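Local coordinates for phosphotriesterase homology protein (Escherichia coli, PDB 1BF6), which hydrolyses phosphorylated glyceryl acetates, as well as aromatic acetates and propionates, using two zinc ions bound in a TIM-barrel fold, at residues N24-L29 / T244-L249; C36-D41 / Y255-L260; R60-M65 / T115-G120. All blocks are in the same frame, centred on the assembly; numbering follows the deposited sequence.

Contact 1: N24-L29 / T244-L249. With SO4 (sulfate ion), chain F.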
# COMPACT_ATOMS: atom_id res chain seq x y z
N ASN A 24 2.97 14.49 17.02
CA ASN A 24 4.29 13.87 16.96
C ASN A 24 4.91 14.15 15.59
O ASN A 24 4.45 13.64 14.57
CB ASN A 24 4.11 12.36 17.17
CG ASN A 24 5.43 11.60 17.33
OD1 ASN A 24 5.41 10.41 17.62
ND2 ASN A 24 6.56 12.28 17.15
N VAL A 25 5.96 14.97 15.59
CA VAL A 25 6.67 15.33 14.37
C VAL A 25 7.29 14.11 13.65
O VAL A 25 7.64 14.18 12.47
CB VAL A 25 7.75 16.43 14.65
CG1 VAL A 25 8.85 15.87 15.57
CG2 VAL A 25 8.32 16.97 13.35
N ASP A 26 7.41 12.98 14.36
CA ASP A 26 7.97 11.76 13.78
C ASP A 26 7.02 11.28 12.67
O ASP A 26 7.45 10.72 11.65
CB ASP A 26 8.10 10.67 14.85
CG ASP A 26 9.00 9.51 14.42
OD1 ASP A 26 9.94 9.76 13.64
OD2 ASP A 26 8.78 8.37 14.86
N CYS A 27 5.72 11.53 12.88
CA CYS A 27 4.66 11.17 11.95
C CYS A 27 4.56 12.10 10.73
O CYS A 27 3.66 11.94 9.89
CB CYS A 27 3.33 11.07 12.69
SG CYS A 27 3.35 9.81 13.95
N ARG A 28 5.44 13.10 10.67
CA ARG A 28 5.50 14.02 9.55
C ARG A 28 6.68 13.59 8.67
O ARG A 28 7.79 14.14 8.76
CB ARG A 28 5.67 15.47 10.02
CG ARG A 28 5.79 16.48 8.87
CD ARG A 28 5.30 17.88 9.26
NE ARG A 28 6.07 18.51 10.34
CZ ARG A 28 7.23 19.14 10.18
NH1 ARG A 28 7.79 19.24 8.97
NH2 ARG A 28 7.82 19.72 11.22
N LEU A 29 6.45 12.56 7.85
CA LEU A 29 7.49 12.05 6.95
C LEU A 29 7.56 12.94 5.72
O LEU A 29 6.83 12.73 4.74
CB LEU A 29 7.19 10.59 6.57
CG LEU A 29 8.22 9.88 5.70
CD1 LEU A 29 9.51 9.66 6.49
CD2 LEU A 29 7.65 8.55 5.25
N THR A 244 6.44 4.96 7.42
CA THR A 244 5.52 6.04 7.81
C THR A 244 6.13 7.11 8.73
O THR A 244 5.55 8.18 8.89
CB THR A 244 4.29 5.47 8.57
OG1 THR A 244 4.73 4.77 9.74
CG2 THR A 244 3.48 4.50 7.71
N ARG A 245 7.30 6.83 9.31
CA ARG A 245 7.94 7.76 10.24
C ARG A 245 9.36 8.16 9.90
O ARG A 245 10.08 7.43 9.23
CB ARG A 245 7.97 7.13 11.63
CG ARG A 245 6.60 6.85 12.21
CD ARG A 245 6.74 6.01 13.45
NE ARG A 245 5.48 5.91 14.18
CZ ARG A 245 5.30 6.36 15.42
NH1 ARG A 245 6.30 6.95 16.06
NH2 ARG A 245 4.14 6.17 16.03
N ARG A 246 9.76 9.34 10.38
CA ARG A 246 11.12 9.83 10.16
C ARG A 246 12.12 8.85 10.80
O ARG A 246 13.19 8.59 10.24
CB ARG A 246 11.31 11.22 10.79
CG ARG A 246 10.46 12.32 10.16
CD ARG A 246 10.61 13.63 10.93
NE ARG A 246 10.13 14.79 10.17
CZ ARG A 246 10.48 16.05 10.43
NH1 ARG A 246 11.32 16.32 11.42
NH2 ARG A 246 10.00 17.04 9.69
N SER A 247 11.73 8.27 11.94
CA SER A 247 12.59 7.33 12.65
C SER A 247 12.82 6.02 11.90
O SER A 247 13.66 5.21 12.30
CB SER A 247 12.07 7.08 14.08
OG SER A 247 10.78 6.49 14.10
N HIS A 248 12.07 5.81 10.83
CA HIS A 248 12.22 4.62 9.99
C HIS A 248 13.36 4.82 8.97
O HIS A 248 13.90 3.85 8.43
CB HIS A 248 10.91 4.30 9.24
CG HIS A 248 9.78 3.87 10.11
ND1 HIS A 248 8.46 4.00 9.73
CD2 HIS A 248 9.76 3.27 11.33
CE1 HIS A 248 7.68 3.49 10.67
NE2 HIS A 248 8.44 3.05 11.65
N LEU A 249 13.67 6.08 8.68
CA LEU A 249 14.71 6.44 7.72
C LEU A 249 16.11 6.14 8.28
O LEU A 249 16.36 6.28 9.47
CB LEU A 249 14.60 7.92 7.36
CG LEU A 249 13.23 8.39 6.84
CD1 LEU A 249 13.33 9.86 6.41
CD2 LEU A 249 12.76 7.52 5.68
S SO4 F . 3.36 2.82 12.61
O1 SO4 F . 3.44 3.12 14.03
O2 SO4 F . 3.08 4.10 11.84
O3 SO4 F . 4.69 2.23 12.04
O4 SO4 F . 2.28 1.77 12.38
O HOH W 1 3.07 9.25 9.31

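Contact 2: C36-D41 / Y255-L260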
# COMPACT_ATOMS: atom_id res chain seq x y z
N CYS A 36 14.94 11.13 -0.91
CA CYS A 36 15.59 10.99 -2.22
C CYS A 36 16.77 10.00 -2.12
O CYS A 36 16.98 9.18 -3.01
CB CYS A 36 16.11 12.33 -2.72
SG CYS A 36 14.85 13.42 -3.40
N GLN A 37 17.54 10.07 -1.03
CA GLN A 37 18.68 9.17 -0.84
C GLN A 37 18.18 7.72 -0.72
O GLN A 37 18.79 6.81 -1.29
CB GLN A 37 19.49 9.57 0.40
CG GLN A 37 20.30 10.86 0.22
CD GLN A 37 20.60 11.60 1.53
OE1 GLN A 37 20.68 10.99 2.61
NE2 GLN A 37 20.77 12.91 1.44
N GLU A 38 17.07 7.53 -0.02
CA GLU A 38 16.48 6.21 0.15
C GLU A 38 16.00 5.64 -1.19
O GLU A 38 16.06 4.44 -1.41
CB GLU A 38 15.30 6.27 1.13
CG GLU A 38 15.68 6.68 2.56
CD GLU A 38 16.05 5.50 3.46
OE1 GLU A 38 15.95 4.33 3.04
OE2 GLU A 38 16.42 5.76 4.62
N MET A 39 15.51 6.51 -2.07
CA MET A 39 15.03 6.06 -3.38
C MET A 39 16.22 5.65 -4.24
O MET A 39 16.14 4.69 -4.98
CB MET A 39 14.17 7.12 -4.07
CG MET A 39 12.85 7.44 -3.34
SD MET A 39 11.75 6.04 -3.02
CE MET A 39 11.95 5.81 -1.21
N ASN A 40 17.34 6.37 -4.11
CA ASN A 40 18.55 6.03 -4.85
C ASN A 40 19.07 4.67 -4.38
O ASN A 40 19.52 3.86 -5.20
CB ASN A 40 19.64 7.09 -4.65
CG ASN A 40 19.35 8.38 -5.40
OD1 ASN A 40 19.85 9.45 -5.03
ND2 ASN A 40 18.56 8.29 -6.45
N ASP A 41 18.97 4.40 -3.08
CA ASP A 41 19.40 3.11 -2.52
C ASP A 41 18.51 1.99 -3.08
O ASP A 41 18.99 0.90 -3.40
CB ASP A 41 19.28 3.11 -0.98
CG ASP A 41 20.23 4.09 -0.30
OD1 ASP A 41 21.04 4.75 -0.99
OD2 ASP A 41 20.14 4.21 0.94
N TYR A 255 15.82 1.73 9.67
CA TYR A 255 16.16 0.65 8.75
C TYR A 255 16.03 0.97 7.26
O TYR A 255 16.65 0.30 6.43
CB TYR A 255 15.36 -0.61 9.11
CG TYR A 255 13.88 -0.36 9.32
CD1 TYR A 255 13.39 0.05 10.57
CD2 TYR A 255 12.97 -0.52 8.28
CE1 TYR A 255 12.02 0.28 10.77
CE2 TYR A 255 11.59 -0.29 8.47
CZ TYR A 255 11.13 0.11 9.72
OH TYR A 255 9.79 0.36 9.89
N GLY A 256 15.22 1.99 6.93
CA GLY A 256 15.03 2.38 5.54
C GLY A 256 14.18 1.46 4.68
O GLY A 256 13.87 0.30 5.05
N TYR A 257 13.79 1.97 3.51
CA TYR A 257 12.98 1.21 2.55
C TYR A 257 13.71 -0.01 2.01
O TYR A 257 13.12 -1.08 1.88
CB TYR A 257 12.58 2.09 1.36
CG TYR A 257 11.78 3.32 1.71
CD1 TYR A 257 12.41 4.48 2.14
CD2 TYR A 257 10.38 3.33 1.59
CE1 TYR A 257 11.70 5.61 2.45
CE2 TYR A 257 9.65 4.47 1.90
CZ TYR A 257 10.32 5.60 2.33
OH TYR A 257 9.62 6.74 2.65
N ASP A 258 15.00 0.15 1.72
CA ASP A 258 15.79 -0.96 1.17
C ASP A 258 16.08 -2.10 2.14
O ASP A 258 16.79 -3.04 1.78
CB ASP A 258 17.06 -0.46 0.48
CG ASP A 258 18.12 0.08 1.46
OD1 ASP A 258 17.85 0.23 2.67
OD2 ASP A 258 19.23 0.37 0.97
N TYR A 259 15.57 -2.02 3.36
CA TYR A 259 15.73 -3.09 4.34
C TYR A 259 15.12 -4.35 3.74
O TYR A 259 15.56 -5.46 4.02
CB TYR A 259 14.98 -2.73 5.64
CG TYR A 259 14.97 -3.81 6.68
CD1 TYR A 259 13.97 -4.78 6.72
CD2 TYR A 259 15.94 -3.83 7.68
CE1 TYR A 259 13.93 -5.74 7.73
CE2 TYR A 259 15.91 -4.78 8.69
CZ TYR A 259 14.91 -5.73 8.71
OH TYR A 259 14.90 -6.66 9.72
N LEU A 260 14.09 -4.17 2.91
CA LEU A 260 13.42 -5.29 2.26
C LEU A 260 14.43 -6.10 1.45
O LEU A 260 14.41 -7.33 1.48
CB LEU A 260 12.32 -4.76 1.32
CG LEU A 260 11.52 -5.80 0.53
CD1 LEU A 260 10.71 -6.66 1.46
CD2 LEU A 260 10.61 -5.08 -0.47
O HOH W 2 16.15 2.77 0.98
O HOH W 3 20.38 -0.69 -1.22

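Contact 3: R60-M65 / T115-G120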
# COMPACT_ATOMS: atom_id res chain seq x y z
N ARG A 60 -0.92 14.03 1.80
CA ARG A 60 -0.29 13.81 0.50
C ARG A 60 0.30 15.12 -0.04
O ARG A 60 -0.20 16.21 0.25
CB ARG A 60 -1.33 13.26 -0.50
CG ARG A 60 -0.76 12.86 -1.88
CD ARG A 60 -1.89 12.45 -2.85
NE ARG A 60 -2.74 13.60 -3.18
CZ ARG A 60 -4.05 13.53 -3.45
NH1 ARG A 60 -4.68 12.37 -3.45
NH2 ARG A 60 -4.73 14.65 -3.64
N ASN A 61 1.36 14.99 -0.83
CA ASN A 61 2.02 16.12 -1.44
C ASN A 61 2.50 15.70 -2.82
O ASN A 61 3.61 15.18 -2.97
CB ASN A 61 3.21 16.56 -0.59
CG ASN A 61 3.74 17.92 -0.97
OD1 ASN A 61 4.08 18.71 -0.09
ND2 ASN A 61 3.85 18.20 -2.26
N ALA A 62 1.66 15.94 -3.82
CA ALA A 62 1.96 15.58 -5.20
C ALA A 62 3.27 16.19 -5.71
O ALA A 62 4.05 15.51 -6.37
CB ALA A 62 0.79 15.96 -6.12
N GLN A 63 3.52 17.46 -5.39
CA GLN A 63 4.72 18.12 -5.86
C GLN A 63 5.99 17.44 -5.34
O GLN A 63 6.95 17.22 -6.08
CB GLN A 63 4.72 19.60 -5.49
CG GLN A 63 5.77 20.39 -6.22
CD GLN A 63 5.63 20.28 -7.72
OE1 GLN A 63 4.60 20.67 -8.28
NE2 GLN A 63 6.64 19.74 -8.38
N PHE A 64 5.94 17.06 -4.06
CA PHE A 64 7.05 16.38 -3.39
C PHE A 64 7.36 15.08 -4.12
O PHE A 64 8.53 14.73 -4.31
CB PHE A 64 6.63 16.07 -1.95
CG PHE A 64 7.73 15.52 -1.09
CD1 PHE A 64 8.05 14.16 -1.13
CD2 PHE A 64 8.39 16.34 -0.18
CE1 PHE A 64 9.02 13.64 -0.27
CE2 PHE A 64 9.36 15.83 0.68
CZ PHE A 64 9.67 14.48 0.63
N MET A 65 6.30 14.36 -4.51
CA MET A 65 6.46 13.09 -5.22
C MET A 65 7.00 13.32 -6.64
O MET A 65 7.84 12.55 -7.11
CB MET A 65 5.14 12.31 -5.25
CG MET A 65 4.64 11.93 -3.85
SD MET A 65 3.24 10.79 -3.81
CE MET A 65 1.88 11.91 -4.21
N THR A 115 -1.47 19.70 -9.41
CA THR A 115 -0.35 19.39 -10.30
C THR A 115 -0.82 18.54 -11.48
O THR A 115 -1.98 18.12 -11.56
CB THR A 115 0.77 18.59 -9.55
OG1 THR A 115 0.31 17.27 -9.25
CG2 THR A 115 1.17 19.28 -8.26
N GLU A 116 0.13 18.23 -12.36
CA GLU A 116 -0.10 17.41 -13.54
C GLU A 116 -0.15 15.92 -13.17
O GLU A 116 -0.61 15.10 -13.96
CB GLU A 116 1.01 17.67 -14.57
CG GLU A 116 2.43 17.20 -14.14
CD GLU A 116 3.28 18.28 -13.44
OE1 GLU A 116 2.73 19.26 -12.87
OE2 GLU A 116 4.53 18.13 -13.47
N LEU A 117 0.32 15.57 -11.97
CA LEU A 117 0.31 14.18 -11.51
C LEU A 117 -1.13 13.71 -11.25
O LEU A 117 -1.94 14.47 -10.73
CB LEU A 117 1.17 14.02 -10.23
CG LEU A 117 1.36 12.61 -9.63
CD1 LEU A 117 1.98 11.68 -10.68
CD2 LEU A 117 2.23 12.66 -8.39
N LYS A 118 -1.43 12.46 -11.61
CA LYS A 118 -2.76 11.88 -11.41
C LYS A 118 -2.67 10.67 -10.52
O LYS A 118 -1.64 9.98 -10.51
CB LYS A 118 -3.38 11.45 -12.75
CG LYS A 118 -3.64 12.58 -13.73
CD LYS A 118 -4.03 12.04 -15.09
CE LYS A 118 -4.22 13.18 -16.10
NZ LYS A 118 -2.96 13.96 -16.26
N ALA A 119 -3.74 10.38 -9.78
CA ALA A 119 -3.78 9.20 -8.94
C ALA A 119 -3.89 7.96 -9.84
O ALA A 119 -4.69 7.94 -10.79
CB ALA A 119 -4.96 9.26 -7.97
N GLY A 120 -3.06 6.95 -9.57
CA GLY A 120 -3.08 5.73 -10.35
C GLY A 120 -3.75 4.57 -9.65
O GLY A 120 -3.90 3.50 -10.24
O HOH W 4 7.10 19.15 -11.50
O HOH W 5 3.70 20.77 -10.76

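Contact 1: N24-L29 / T244-L249
Asp26 and Arg246 carry the polar part of this contact, and each reaches across with both backbone and side chain. The carboxylate of Asp26, its CG anti to the backbone N (chi1 -164°), takes three bonds. OD1 receives Ser247 N at 2.9 Å through its syn lone pair. On the other oxygen, the hydroxyl of Ser247 donates to the syn side (OG to OD2 2.8 Å), while Arg245 NH1 comes from the anti side at 3.1 Å in a salt bridge. Arg246 N donates to Asp26 O at 3.0 Å, nearly straight and in the carbonyl plane. The extended chain of Arg246 passes Val25 O, and its NE donates to Arg28 O at 2.8 Å, close to the guanidinium plane. Leu29 CD1 packs on the Arg245 carbonyl and on Leu249 CD1. Both segments hold a short 3-10 turn, and the second lies in the loop after strand 237-239 of the TIM barrel, whose Asp242 binds zinc. The Arg28 and Arg246 side chains run side by side, but their guanidinium planes are 69° apart, so that Arg246 NH2 lies over one face of the Arg28 group, 3.2 Å from its NH1; salt bridges from both to Asp30 probably offset the repulsion. Water 1 donates to Cys27 O and Thr244 O. Thr244 OG1 donates to O2 of a sulfate, probably from the crystallisation liquor, at 2.8 Å; Lys212 and Tyr215 bind it too.

Contact 2: C36-D41 / Y255-L260
Glu38 and Tyr257 bury the most surface, Asp258 next. Glu38 points from helix 32-44 toward the turn, and the bend at chi2 (-90°) carries its chain across the edge of the Tyr257 ring, CB 3.5 Å from CD1, and turns OE1 to the backbone. OE1 accepts Tyr257 N at 3.2 Å, met from above the carboxylate plane. Met39 bends at chi2 and chi3 until its methyl lies over the ring face, CE 3.6 Å from the centroid and 11° off the normal, a CH-pi contact within a Met-aromatic pair. The ring hydroxyl is bonded to His13 O. Gly256 to Tyr259 form a type I beta turn leading into helix 259-270, so the contact sets the turn just ahead of that TIM-barrel helix against helix 32-44. Gly256 has a positive phi, which suits glycine, and, separately, a CB there would clash with Glu38 OE1. Asp258 crosses Asp41 obliquely, its OD2 3.4 Å from Asp41 CB; the two OD2 atoms are 3.9 Å apart. Lys250 NZ makes salt bridges to Glu38, Asp41 and Asp258, and so probably offsets their repulsion. Water 2 links Glu38 O and OE1 to Asp258 N; water 3 joins Asp41 O to Asp258 OD2.

Contact 3: R60-M65 / T115-G120
The backbones come closest where the first turn of helix 62-72 passes the loop leading to strand 119-120, with Ala62 CA and Leu117 CA 6.7 Å apart and no direct hydrogen bond between the segments. Thr115 and Leu117 both point at the helix. In Thr115, OG1 sits between the backbone N and the carbonyl carbon (chi1 70°), where it accepts Leu117 N at 3.2 Å and closes an ST turn; it is also bonded to Ile112 O. The same oxygen touches Ala62 CB at 3.4 Å, while CG2 lies 3.7 Å from Gln63 OE1. An alanine at Thr115 would remove OG1 and CG2, and with them the bonds to Leu117 N and Ile112 O and the methyl contact with Gln63, which would probably loosen the turn and its seat on the helix. The contact seats the start of a TIM-barrel helix against the loop that follows helix 97-109. Asp113 of that loop accepts Ala62 N and makes a salt bridge to Arg60. Leu117 follows with looser apolar contacts, its CD2 at 4.3 Å from both Ala62 CB and Met65 CE. Gln63, whose NE2 bonds Asp67, reaches Glu116 through water 5, which donates to both OE1 atoms.

Overall arrangement
From the N terminus the chain first reaches residues 24-29, which close with 244-249 in contact 1, and then helix 32-44, whose residues 36-41 close with 255-260 in contact 2. Each loop spans more than 210 residues. Since the segments alternate, the two loops cross, and they tie the early chain to the region between strand 237-239 and helix 259-270. The two contacts touch, with His248 O and Gly256 N 2.7 Å apart, a probable hydrogen bond. Contact 3 closes a shorter loop of 49 residues, nested inside both, and joins helix 62-72 to the approach to strand 119-120. Its centre lies about 20 Å from each of the other two centres.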